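SusD homolog (Bacteroides thetaiotaomicron VPI-5482, PDB 3IHV) probably binds glycans at the outer membrane of the bacterium, as a SusD-family partner in the uptake of sugars. Local coordinates at residues L310-D315 against I319-S324; N424-R429 against S460-F465; I117-A122 against Q184-N189. All coordinates share one frame; numbering follows the deposited sequence.

Overall arrangement
Interactions 1 and 2 touch one another, their centres 11 Å apart, and both lie in the C-terminal part of the chain that matches the SusD family. Interaction 3 lies on the other side of the chain's centre from interaction 1, about 38 Å between centres, among the N-terminal helices. Interaction 1 is partly buried and rests mainly on a tryptophan ring packed against an arginine chain; interactions 2 and 3 are buried and small, each carried by one arginine–glutamate salt bridge. Helix 320-324 joins the first two, through a salt bridge from Arg-320 to Glu-462. Interaction 2 pairs two helices, whereas interaction 3 ties a helix to an irregular loop.

Interaction 1. Residues L310-D315 against I319-S324; sequences LDWRED and IRRDLS. With EDO (1,2-ethanediol), chain G.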
# COMPACT_ATOMS: atom_id res chain seq x y z
N LEU A 310 13.21 11.39 -14.82
CA LEU A 310 14.39 12.23 -15.05
C LEU A 310 15.24 12.37 -13.78
O LEU A 310 16.48 12.26 -13.86
CB LEU A 310 13.99 13.58 -15.64
CG LEU A 310 13.32 13.51 -17.02
CD1 LEU A 310 12.85 14.92 -17.46
CD2 LEU A 310 14.19 12.88 -18.12
N ASP A 311 14.60 12.62 -12.63
CA ASP A 311 15.34 12.76 -11.36
C ASP A 311 16.10 11.48 -11.08
O ASP A 311 17.29 11.50 -10.81
CB ASP A 311 14.45 13.02 -10.16
CG ASP A 311 13.89 14.40 -10.15
OD1 ASP A 311 14.41 15.26 -10.90
OD2 ASP A 311 12.89 14.61 -9.43
N TRP A 312 15.41 10.36 -11.21
CA TRP A 312 16.00 9.07 -10.86
C TRP A 312 17.13 8.67 -11.80
O TRP A 312 18.08 8.03 -11.38
CB TRP A 312 14.95 7.97 -10.89
CG TRP A 312 15.18 6.86 -9.91
CD1 TRP A 312 16.33 6.59 -9.22
CD2 TRP A 312 14.24 5.84 -9.55
NE1 TRP A 312 16.14 5.49 -8.42
CE2 TRP A 312 14.87 5.01 -8.60
CE3 TRP A 312 12.92 5.56 -9.92
CZ2 TRP A 312 14.23 3.91 -8.02
CZ3 TRP A 312 12.27 4.49 -9.34
CH2 TRP A 312 12.93 3.66 -8.40
N ARG A 313 17.03 9.05 -13.08
CA ARG A 313 18.08 8.73 -14.04
C ARG A 313 19.45 9.35 -13.71
O ARG A 313 20.47 8.85 -14.20
CB ARG A 313 17.67 9.06 -15.47
CG ARG A 313 16.61 8.13 -15.99
CD ARG A 313 16.24 8.39 -17.44
NE ARG A 313 15.45 7.28 -17.97
CZ ARG A 313 15.00 7.20 -19.22
NH1 ARG A 313 15.30 8.15 -20.10
NH2 ARG A 313 14.30 6.14 -19.60
N GLU A 314 19.47 10.42 -12.94
CA GLU A 314 20.72 11.02 -12.51
C GLU A 314 21.55 10.07 -11.60
O GLU A 314 22.77 10.11 -11.65
CB GLU A 314 20.44 12.35 -11.78
CG GLU A 314 19.88 13.43 -12.70
CD GLU A 314 20.86 13.80 -13.86
OE1 GLU A 314 22.00 14.26 -13.58
OE2 GLU A 314 20.49 13.63 -15.04
N ASP A 315 20.89 9.25 -10.79
CA ASP A 315 21.56 8.28 -9.88
C ASP A 315 21.77 6.96 -10.61
O ASP A 315 21.09 5.94 -10.37
CB ASP A 315 20.68 8.04 -8.66
CG ASP A 315 20.50 9.29 -7.82
OD1 ASP A 315 21.25 10.24 -8.07
OD2 ASP A 315 19.65 9.29 -6.90
N ILE A 319 20.06 0.45 -8.87
CA ILE A 319 19.47 -0.65 -9.66
C ILE A 319 17.95 -0.72 -9.54
O ILE A 319 17.30 -1.43 -10.30
CB ILE A 319 20.12 -2.04 -9.34
CG1 ILE A 319 19.72 -2.55 -7.96
CG2 ILE A 319 21.65 -1.96 -9.58
CD1 ILE A 319 20.02 -4.03 -7.76
N ARG A 320 17.39 0.00 -8.60
CA ARG A 320 15.96 -0.07 -8.40
C ARG A 320 15.21 0.62 -9.51
O ARG A 320 14.07 0.31 -9.73
CB ARG A 320 15.56 0.59 -7.11
CG ARG A 320 16.10 -0.12 -5.88
CD ARG A 320 15.88 0.69 -4.62
NE ARG A 320 16.67 1.92 -4.65
CZ ARG A 320 16.77 2.78 -3.62
NH1 ARG A 320 16.16 2.55 -2.48
NH2 ARG A 320 17.50 3.86 -3.73
N ARG A 321 15.85 1.59 -10.16
CA ARG A 321 15.18 2.40 -11.19
C ARG A 321 14.63 1.53 -12.32
O ARG A 321 13.44 1.55 -12.57
CB ARG A 321 16.11 3.48 -11.71
CG ARG A 321 15.47 4.42 -12.80
CD ARG A 321 16.44 5.52 -13.30
NE ARG A 321 17.63 4.85 -13.78
CZ ARG A 321 18.78 4.72 -13.12
NH1 ARG A 321 18.99 5.31 -11.93
NH2 ARG A 321 19.73 4.00 -13.66
N ASP A 322 15.48 0.75 -12.96
CA ASP A 322 15.04 -0.15 -14.02
C ASP A 322 14.15 -1.31 -13.55
O ASP A 322 13.40 -1.88 -14.35
CB ASP A 322 16.23 -0.70 -14.79
CG ASP A 322 16.99 0.39 -15.51
OD1 ASP A 322 16.35 1.36 -15.98
OD2 ASP A 322 18.21 0.29 -15.61
N LEU A 323 14.26 -1.69 -12.27
CA LEU A 323 13.41 -2.72 -11.71
C LEU A 323 12.04 -2.19 -11.35
O LEU A 323 11.12 -2.99 -11.24
CB LEU A 323 14.05 -3.35 -10.48
CG LEU A 323 15.24 -4.23 -10.79
CD1 LEU A 323 16.04 -4.60 -9.52
CD2 LEU A 323 14.77 -5.52 -11.51
N SER A 324 11.92 -0.86 -11.21
CA SER A 324 10.69 -0.22 -10.81
C SER A 324 9.83 0.38 -11.92
O SER A 324 8.58 0.39 -11.82
CB SER A 324 11.03 0.91 -9.81
OG SER A 324 11.63 0.38 -8.63
C1 EDO G . 13.70 3.99 -15.97
O1 EDO G . 14.61 5.11 -16.16
C2 EDO G . 12.80 3.74 -17.15
O2 EDO G . 13.55 3.62 -18.35
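The end of helix 306-313 and the short helix 320-324, joined by a short connection, come closest at Trp-312 and Arg-321, whose CA atoms are 6.7 Å apart. The indole of Trp-312 lays one face on Arg-321. Arg-321 CA sits over the six-membered ring in a CH-pi contact, 3.6 Å from its centroid, and CB and CG continue the cover along the same face. At the far end of the indole, Trp-312 CH2 packs 3.5 Å from Ser-324 OG, a hydroxyl that donates to Arg-320 O. Trp-312 NE1 is bonded to Asp-318 in the connection, and the ring also stacks with Tyr-461 of helix 448-463. The Arg-321 chain runs back past the indole, straight as far as CD and then bent at chi3 (55°), which turns the end toward the carbonyls; the guanidinium plane stands 89° from the ring. There NH1 reaches two backbone carbonyls: Arg-321 NH1 to Asp-315 O is 2.7 Å and lies near the guanidinium plane but well above that of the carbonyl, while Arg-321 NH1 to Trp-312 O, 2.9 Å, is weak and bent. With NH2 bonded to Val-316 O, the guanidinium gathers three backbone carbonyls of residues 312 to 316. Arg-313 crosses Arg-321 at about a right angle. An ethanediol, probably from the crystallisation liquor, takes a nearly straight bond from Arg-313 NE to its O1 at 2.9 Å and another from NH2 to its O2; Asp-353 forms a salt bridge with that same NH2. Two successive helices linked by a short connection, with an aromatic side chain of the first packed on the second, make this a pair of consecutive helices packed through a tryptophan, in the C-terminal part of the SusD-family fold.

Interaction 2. Residues N424-R429 against S460-F465; sequences NAVRRR and SYELSF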
# COMPACT_ATOMS: atom_id res chain seq x y z
N ASN A 424 20.92 4.03 5.08
CA ASN A 424 22.05 3.48 4.28
C ASN A 424 21.90 1.99 4.01
O ASN A 424 22.32 1.52 2.94
CB ASN A 424 23.39 3.88 4.86
CG ASN A 424 23.72 5.34 4.61
OD1 ASN A 424 23.19 5.94 3.66
ND2 ASN A 424 24.56 5.92 5.46
N ALA A 425 21.22 1.24 4.88
CA ALA A 425 20.97 -0.18 4.60
C ALA A 425 20.11 -0.29 3.37
O ALA A 425 20.37 -1.12 2.47
CB ALA A 425 20.28 -0.89 5.76
N VAL A 426 19.09 0.56 3.32
CA VAL A 426 18.19 0.61 2.18
C VAL A 426 18.92 1.06 0.88
O VAL A 426 18.75 0.43 -0.17
CB VAL A 426 16.97 1.47 2.45
CG1 VAL A 426 16.14 1.62 1.17
CG2 VAL A 426 16.14 0.82 3.56
N ARG A 427 19.73 2.09 0.97
CA ARG A 427 20.49 2.58 -0.19
C ARG A 427 21.48 1.52 -0.70
O ARG A 427 21.62 1.30 -1.91
CB ARG A 427 21.32 3.81 0.20
CG ARG A 427 20.60 5.01 0.81
CD ARG A 427 20.15 5.98 -0.13
NE ARG A 427 21.21 6.46 -1.04
CZ ARG A 427 20.95 6.93 -2.25
NH1 ARG A 427 19.68 7.03 -2.66
NH2 ARG A 427 21.93 7.28 -3.07
N ARG A 428 22.17 0.85 0.21
CA ARG A 428 23.14 -0.16 -0.20
C ARG A 428 22.47 -1.30 -0.97
O ARG A 428 22.93 -1.75 -2.00
CB ARG A 428 23.89 -0.68 1.03
CG ARG A 428 24.82 0.40 1.60
CD ARG A 428 25.37 0.03 2.94
NE ARG A 428 26.25 1.06 3.46
CZ ARG A 428 26.99 0.94 4.56
NH1 ARG A 428 26.95 -0.17 5.30
NH2 ARG A 428 27.78 1.95 4.95
N ARG A 429 21.36 -1.79 -0.43
CA ARG A 429 20.66 -2.86 -1.12
C ARG A 429 20.20 -2.33 -2.50
O ARG A 429 20.28 -3.06 -3.51
CB ARG A 429 19.49 -3.36 -0.26
CG ARG A 429 18.87 -4.66 -0.71
CD ARG A 429 17.79 -4.48 -1.75
NE ARG A 429 16.63 -3.81 -1.22
CZ ARG A 429 15.60 -4.40 -0.61
NH1 ARG A 429 15.58 -5.73 -0.41
NH2 ARG A 429 14.58 -3.67 -0.21
N SER A 460 10.36 7.46 -2.31
CA SER A 460 9.97 7.31 -3.71
C SER A 460 10.83 6.28 -4.41
O SER A 460 10.30 5.42 -5.11
CB SER A 460 9.96 8.66 -4.44
OG SER A 460 11.26 9.13 -4.73
N TYR A 461 12.15 6.32 -4.20
CA TYR A 461 13.07 5.36 -4.85
C TYR A 461 12.90 3.93 -4.35
O TYR A 461 13.06 2.97 -5.13
CB TYR A 461 14.53 5.81 -4.73
CG TYR A 461 14.85 7.13 -5.43
CD1 TYR A 461 14.08 7.63 -6.48
CD2 TYR A 461 16.02 7.81 -5.13
CE1 TYR A 461 14.42 8.79 -7.14
CE2 TYR A 461 16.38 8.97 -5.81
CZ TYR A 461 15.58 9.45 -6.81
OH TYR A 461 15.95 10.60 -7.47
N GLU A 462 12.53 3.78 -3.07
CA GLU A 462 12.39 2.45 -2.52
C GLU A 462 11.03 1.82 -2.77
O GLU A 462 10.93 0.61 -3.08
CB GLU A 462 12.67 2.47 -1.01
CG GLU A 462 12.56 1.09 -0.35
CD GLU A 462 13.52 0.04 -0.92
OE1 GLU A 462 14.58 0.40 -1.53
OE2 GLU A 462 13.18 -1.17 -0.79
N LEU A 463 9.99 2.63 -2.63
CA LEU A 463 8.61 2.14 -2.56
C LEU A 463 7.69 2.57 -3.70
O LEU A 463 6.48 2.41 -3.60
CB LEU A 463 8.02 2.63 -1.23
CG LEU A 463 8.78 2.27 0.03
CD1 LEU A 463 8.27 3.13 1.21
CD2 LEU A 463 8.62 0.82 0.34
N SER A 464 8.25 3.12 -4.78
CA SER A 464 7.45 3.65 -5.87
C SER A 464 6.36 2.70 -6.29
O SER A 464 6.61 1.52 -6.38
CB SER A 464 8.33 4.00 -7.09
OG SER A 464 9.01 2.87 -7.62
N PHE A 465 5.13 3.25 -6.48
CA PHE A 465 3.99 2.51 -7.03
C PHE A 465 3.36 1.49 -6.05
O PHE A 465 2.34 0.89 -6.38
CB PHE A 465 4.33 1.86 -8.38
CG PHE A 465 5.16 2.74 -9.24
CD1 PHE A 465 4.74 4.03 -9.56
CD2 PHE A 465 6.41 2.31 -9.71
CE1 PHE A 465 5.54 4.86 -10.32
CE2 PHE A 465 7.20 3.16 -10.46
CZ PHE A 465 6.78 4.44 -10.75
O HOH W 1 16.74 -1.09 -1.42
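Val-426 lays its CG1 methyl against the carboxylate end of Glu-462, 3.3 Å from Glu-462 OE1 and near CG and CD as well. This is a buried helix-to-helix contact of the SusD-family region, between helix 417-430 and helix 448-463, and most of its grip is polar. Glu-462 leaves its helix with CG anti to the backbone N (chi1 -179°) and bends at chi2, which carries the carboxylate across to the neighbouring helix. Arg-429, one turn on from Val-426, folds its chain at chi2 and chi3 to bring its guanidinium back to the same place. The planes of the two flat groups are nearly parallel, 10° apart, but stepped, the donor lying out of the carboxylate plane, and a single salt bridge joins them: Arg-429 NH2 to Glu-462 OE2, 2.9 Å, on the syn side of the oxygen and bent to 138° at the hydrogen. The carboxylate has further cationic partners, Arg-320 at OE1 and Arg-396 at OE2, and Arg-429 NH1 pairs with Glu-258, forming a buried charge network that probably keeps Glu-462 ionised. To one side, Arg-427 NH1 comes edge on to the Tyr-461 ring at 4.5 Å from CD2, although the main partner of this arginine is Glu-458 of the same helix as Tyr-461. A water fills the angle between Arg-429 and Glu-462. It accepts from Arg-429 NE at 2.7 Å, donates to Glu-462 OE1, and sends its other hydrogen to Val-426 O at 2.8 Å.

Interaction 3. Residues I117-A122 against Q184-N189; sequences IAEARA and QYRESN
The guanidinium of Arg-186 meets Glu-119 at its edge, with the carboxyl carbon CD near its plane, and carries Asn-189 CB over one face, 3.5 Å above the plane and offset toward the rim. Its plane stands 71° from that of the carboxylate, and NH1 meets OE2 alone, a one-point salt bridge and not the flat, two-toothed kind. It joins helix 107-135 to the irregular loop between helices 159-176 and 195-210, in the helical N-terminal part of a SusD-family protein, a region whose sequence family belongs to the TPR clan. The two side chains come from opposite directions. Glu-119 reaches out from its helix with an extended chain, and its OE2 lies 2.9 Å from Arg-186 NH1 in a weak hydrogen bond with an angle of 147°. In Arg-186 the extended start of the chain sets CD 3.5 Å from Glu-119 OE2, and the bend at chi3 then turns the guanidinium so that NH1 meets the same oxygen. Both groups are buried and have further polar partners. Arg-192 forms a second salt bridge to OE2 and Tyr-28 bonds to OE1, while on the loop side Asp-183 takes Arg-186 NE and the carbonyl of Phe-193 takes NH1. With an alanine here instead of Glu-119, Arg-186 and Arg-192 would probably lose the buried anion they share, and a gap is likely to open between helix and loop. Asn-189 does more than cover a face: its ND2 bonds to Asp-183 OD2, the oxygen that also holds Arg-186 NE, and to Ala-180 O, which probably helps hold the loop around the arginine. Arg-186 NH1 also lies 3.2 Å from Glu-119 CD, the carbon that carries the bonded oxygen.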
# COMPACT_ATOMS: atom_id res chain seq x y z
N ILE A 117 -6.42 -14.00 18.41
CA ILE A 117 -6.94 -12.76 18.94
C ILE A 117 -6.04 -11.64 18.49
O ILE A 117 -6.51 -10.59 18.03
CB ILE A 117 -7.07 -12.80 20.49
CG1 ILE A 117 -8.25 -13.72 20.89
CG2 ILE A 117 -7.26 -11.37 21.08
CD1 ILE A 117 -8.23 -14.19 22.38
N ALA A 118 -4.72 -11.85 18.61
CA ALA A 118 -3.76 -10.85 18.21
C ALA A 118 -3.86 -10.53 16.71
O ALA A 118 -3.75 -9.37 16.30
CB ALA A 118 -2.31 -11.35 18.57
N GLU A 119 -3.99 -11.56 15.88
CA GLU A 119 -4.15 -11.40 14.42
C GLU A 119 -5.40 -10.62 14.07
O GLU A 119 -5.36 -9.72 13.24
CB GLU A 119 -4.17 -12.75 13.69
CG GLU A 119 -2.85 -13.50 13.78
CD GLU A 119 -2.91 -14.81 13.04
OE1 GLU A 119 -3.22 -14.75 11.82
OE2 GLU A 119 -2.67 -15.88 13.65
N ALA A 120 -6.50 -10.92 14.74
CA ALA A 120 -7.75 -10.21 14.47
C ALA A 120 -7.66 -8.77 14.89
O ALA A 120 -8.20 -7.88 14.20
CB ALA A 120 -8.95 -10.92 15.17
N ARG A 121 -7.03 -8.51 16.03
CA ARG A 121 -6.86 -7.16 16.51
C ARG A 121 -5.92 -6.38 15.59
O ARG A 121 -6.14 -5.19 15.38
CB ARG A 121 -6.35 -7.13 17.97
CG ARG A 121 -7.36 -7.63 18.98
CD ARG A 121 -6.98 -7.30 20.43
NE ARG A 121 -7.07 -5.86 20.70
CZ ARG A 121 -6.90 -5.30 21.91
NH1 ARG A 121 -6.63 -6.04 22.97
NH2 ARG A 121 -7.01 -4.00 22.04
N ALA A 122 -4.86 -7.04 15.08
CA ALA A 122 -3.95 -6.38 14.14
C ALA A 122 -4.71 -5.99 12.86
O ALA A 122 -4.54 -4.89 12.36
CB ALA A 122 -2.73 -7.27 13.82
N GLN A 184 6.68 -21.54 16.63
CA GLN A 184 6.49 -22.98 16.61
C GLN A 184 5.10 -23.34 17.14
O GLN A 184 4.88 -24.47 17.54
CB GLN A 184 7.65 -23.71 17.31
CG GLN A 184 8.99 -23.53 16.50
CD GLN A 184 10.13 -24.45 16.97
OE1 GLN A 184 9.91 -25.46 17.64
NE2 GLN A 184 11.36 -24.09 16.60
N TYR A 185 4.15 -22.39 17.10
CA TYR A 185 2.75 -22.65 17.50
C TYR A 185 1.82 -22.87 16.29
O TYR A 185 1.06 -23.85 16.23
CB TYR A 185 2.21 -21.48 18.31
CG TYR A 185 3.05 -21.19 19.52
CD1 TYR A 185 3.08 -22.05 20.60
CD2 TYR A 185 3.82 -20.03 19.58
CE1 TYR A 185 3.87 -21.78 21.71
CE2 TYR A 185 4.60 -19.75 20.68
CZ TYR A 185 4.63 -20.61 21.72
OH TYR A 185 5.42 -20.29 22.81
N ARG A 186 1.90 -21.98 15.32
CA ARG A 186 1.08 -22.06 14.12
C ARG A 186 1.73 -22.97 13.05
O ARG A 186 2.92 -22.92 12.84
CB ARG A 186 0.82 -20.66 13.57
CG ARG A 186 -0.06 -19.79 14.52
CD ARG A 186 -0.23 -18.40 14.00
NE ARG A 186 1.05 -17.70 13.98
CZ ARG A 186 1.21 -16.43 13.65
NH1 ARG A 186 0.18 -15.71 13.30
NH2 ARG A 186 2.42 -15.88 13.65
N GLU A 187 0.97 -23.81 12.38
CA GLU A 187 1.61 -24.67 11.37
C GLU A 187 2.20 -23.85 10.23
O GLU A 187 3.22 -24.21 9.67
CB GLU A 187 0.69 -25.76 10.84
CG GLU A 187 -0.59 -25.29 10.23
CD GLU A 187 -1.34 -26.42 9.49
OE1 GLU A 187 -0.76 -27.54 9.35
OE2 GLU A 187 -2.50 -26.17 9.05
N SER A 188 1.56 -22.73 9.92
CA SER A 188 2.01 -21.83 8.88
C SER A 188 1.59 -20.42 9.23
O SER A 188 0.46 -20.22 9.67
CB SER A 188 1.32 -22.23 7.57
OG SER A 188 1.42 -21.24 6.58
N ASN A 189 2.47 -19.45 9.05
CA ASN A 189 2.06 -18.07 9.24
C ASN A 189 2.25 -17.24 7.97
O ASN A 189 2.19 -16.01 8.03
CB ASN A 189 2.75 -17.43 10.48
CG ASN A 189 4.24 -17.43 10.38
OD1 ASN A 189 4.79 -17.00 9.37
ND2 ASN A 189 4.91 -17.86 11.44